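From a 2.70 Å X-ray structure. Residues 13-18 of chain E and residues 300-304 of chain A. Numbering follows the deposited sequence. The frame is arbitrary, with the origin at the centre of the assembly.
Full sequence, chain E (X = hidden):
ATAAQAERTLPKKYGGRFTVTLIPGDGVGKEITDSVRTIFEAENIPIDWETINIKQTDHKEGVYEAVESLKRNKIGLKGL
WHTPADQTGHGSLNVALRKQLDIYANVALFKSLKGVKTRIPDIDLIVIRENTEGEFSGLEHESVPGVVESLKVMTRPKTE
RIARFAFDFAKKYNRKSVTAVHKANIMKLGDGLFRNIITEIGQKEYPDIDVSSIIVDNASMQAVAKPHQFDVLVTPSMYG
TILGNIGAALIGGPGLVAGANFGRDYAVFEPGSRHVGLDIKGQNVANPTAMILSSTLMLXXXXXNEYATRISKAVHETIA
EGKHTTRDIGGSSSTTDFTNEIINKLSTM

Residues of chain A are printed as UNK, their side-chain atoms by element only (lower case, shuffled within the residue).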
# COMPACT_ATOMS: atom_id res chain seq x y z
N LYS E 13 -15.54 -18.67 -8.26
CA LYS E 13 -16.81 -19.39 -8.29
C LYS E 13 -17.89 -18.69 -9.14
O LYS E 13 -18.31 -17.58 -8.87
CB LYS E 13 -17.29 -19.60 -6.86
CG LYS E 13 -18.36 -20.60 -6.67
CD LYS E 13 -18.71 -20.66 -5.20
CE LYS E 13 -19.91 -21.57 -4.90
NZ LYS E 13 -20.13 -21.79 -3.41
N TYR E 14 -18.33 -19.36 -10.20
CA TYR E 14 -19.44 -18.86 -10.99
C TYR E 14 -20.61 -19.83 -10.97
O TYR E 14 -20.45 -21.01 -11.28
CB TYR E 14 -18.98 -18.57 -12.41
CG TYR E 14 -17.94 -17.49 -12.44
CD1 TYR E 14 -16.65 -17.74 -12.92
CD2 TYR E 14 -18.22 -16.23 -11.95
CE1 TYR E 14 -15.69 -16.76 -12.93
CE2 TYR E 14 -17.26 -15.24 -11.95
CZ TYR E 14 -16.00 -15.50 -12.45
OH TYR E 14 -15.05 -14.49 -12.45
N GLY E 15 -21.77 -19.33 -10.57
CA GLY E 15 -22.99 -20.11 -10.62
C GLY E 15 -22.91 -21.47 -9.96
O GLY E 15 -23.32 -22.49 -10.51
N GLY E 16 -22.37 -21.49 -8.75
CA GLY E 16 -22.29 -22.74 -8.02
C GLY E 16 -21.05 -23.57 -8.33
O GLY E 16 -20.76 -24.51 -7.58
N ARG E 17 -20.34 -23.23 -9.41
CA ARG E 17 -19.14 -24.00 -9.80
C ARG E 17 -17.79 -23.35 -9.45
O ARG E 17 -17.50 -22.20 -9.82
CB ARG E 17 -19.13 -24.26 -11.31
CG ARG E 17 -20.23 -25.12 -11.81
CD ARG E 17 -19.89 -25.65 -13.19
NE ARG E 17 -20.43 -27.00 -13.28
CZ ARG E 17 -19.73 -28.11 -13.06
NH1 ARG E 17 -18.43 -28.06 -12.81
NH2 ARG E 17 -20.36 -29.27 -13.13
N PHE E 18 -16.94 -24.09 -8.77
CA PHE E 18 -15.60 -23.60 -8.48
C PHE E 18 -14.64 -23.87 -9.62
O PHE E 18 -14.70 -24.93 -10.23
CB PHE E 18 -15.07 -24.30 -7.28
CG PHE E 18 -15.85 -24.06 -6.05
CD1 PHE E 18 -15.58 -22.97 -5.25
CD2 PHE E 18 -16.83 -24.95 -5.65
CE1 PHE E 18 -16.27 -22.76 -4.07
CE2 PHE E 18 -17.53 -24.75 -4.48
CZ PHE E 18 -17.25 -23.65 -3.69
N UNK A 300 -24.60 -27.89 -19.90
CA UNK A 300 -23.15 -27.73 -19.77
C UNK A 300 -22.80 -27.37 -18.32
O UNK A 300 -21.95 -28.00 -17.69
c UNK A 300 -22.63 -26.61 -20.67
c UNK A 300 -22.61 -26.97 -22.14
n UNK A 300 -22.45 -25.97 -23.01
o UNK A 300 -22.74 -28.14 -22.50
N UNK A 301 -23.46 -26.34 -17.81
CA UNK A 301 -23.14 -25.86 -16.48
C UNK A 301 -23.34 -26.97 -15.46
O UNK A 301 -22.57 -27.09 -14.52
n UNK A 301 -24.00 -23.97 -13.69
c UNK A 301 -22.42 -23.01 -14.85
c UNK A 301 -23.98 -24.63 -16.12
c UNK A 301 -23.46 -23.87 -14.96
c UNK A 301 -23.32 -23.21 -12.85
n UNK A 301 -22.37 -22.61 -13.54
N UNK A 302 -24.38 -27.78 -15.62
CA UNK A 302 -24.69 -28.82 -14.65
C UNK A 302 -23.71 -29.99 -14.73
O UNK A 302 -23.69 -30.86 -13.85
c UNK A 302 -26.93 -28.31 -12.75
c UNK A 302 -27.12 -28.35 -14.26
c UNK A 302 -26.10 -29.32 -14.84
c UNK A 302 -28.57 -28.71 -14.65
N UNK A 303 -22.90 -30.01 -15.79
CA UNK A 303 -21.92 -31.06 -15.96
C UNK A 303 -22.45 -32.22 -16.79
O UNK A 303 -21.70 -33.15 -17.10
N UNK A 304 -23.74 -32.17 -17.13
CA UNK A 304 -24.26 -33.08 -18.14
C UNK A 304 -23.55 -32.76 -19.45
O UNK A 304 -22.36 -33.01 -19.56
c UNK A 304 -27.93 -32.98 -16.89
c UNK A 304 -26.05 -34.45 -16.19
c UNK A 304 -25.79 -32.99 -18.26
c UNK A 304 -26.42 -33.14 -16.85

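Position 300 of chain A carries four side-chain atoms: a carbon bonded to the main chain, then a second carbon bearing one oxygen and one nitrogen. Its end leads away from the 13-18 stretch of chain E, and its side chain makes no contact with that stretch. The group is a short primary amide, and the single carbon before it makes the residue asparagine, N300(A). Its backbone carbonyl matters more, as position 303 makes plain.

Position 301 has one carbon followed by a five-membered ring of three carbons and two nitrogens. The ring meets the turn of chain E edge first, a ring nitrogen lying 3.4 Å from Y14(E) O, while R17(E) CG lies over one face. This is an imidazole, so the residue is histidine, H301(A), with chi1 in the t well. NE2 gives a weak hydrogen bond to that Y14(E) O, and R17(E) CG, 4.0 Å from the H301(A) ring centroid, makes a CH-pi contact. The modelled approach to G15(E) O is too close to support any rule.

Position 302 shows four carbons, forked at the second. Its CA-to-CB bond points away from chain E, so what it turns to the contact is backbone, with its O 3.8 Å from R17(E) NH2. The fork makes it leucine, L302(A).

Position 303 has no side-chain atoms, and its bare CA lies 3.7 Å from R17(E) NH2. It is glycine, G303(A). Its phi of 93° lets the chain leave the helix in a Schellman motif, and its N bonds back to N300(A) O at 2.9 Å. An ideal CB would fall only 2.9 Å from R17(E) NH2, a clash.

Position 304 again has four carbons forked at the second. Its side chain is out of reach of the 13-18 stretch and takes no part in this contact. It is leucine, L304(A).

The contact sets a tight hairpin turn against the end of a helix. On chain E, a type I' turn from Y14(E) to R17(E) is closed by R17(E) N to Y14(E) O at 2.9 Å, and the same carbonyl accepts from the histidine. G15(E) keeps the approach open: an ideal CB there would sit 2.9 Å from H301(A) NE2. R17(E) then does two jobs, laying its CG over the imidazole and sending its NE to H301(A) O in a very short hydrogen bond of 2.5 Å. The rule is reciprocal: histidine reads a turn carbonyl, arginine reads a helix-end carbonyl, and a glycine on each chain leaves room for the partner's side chain.

Chain A 300-304: NHLGL
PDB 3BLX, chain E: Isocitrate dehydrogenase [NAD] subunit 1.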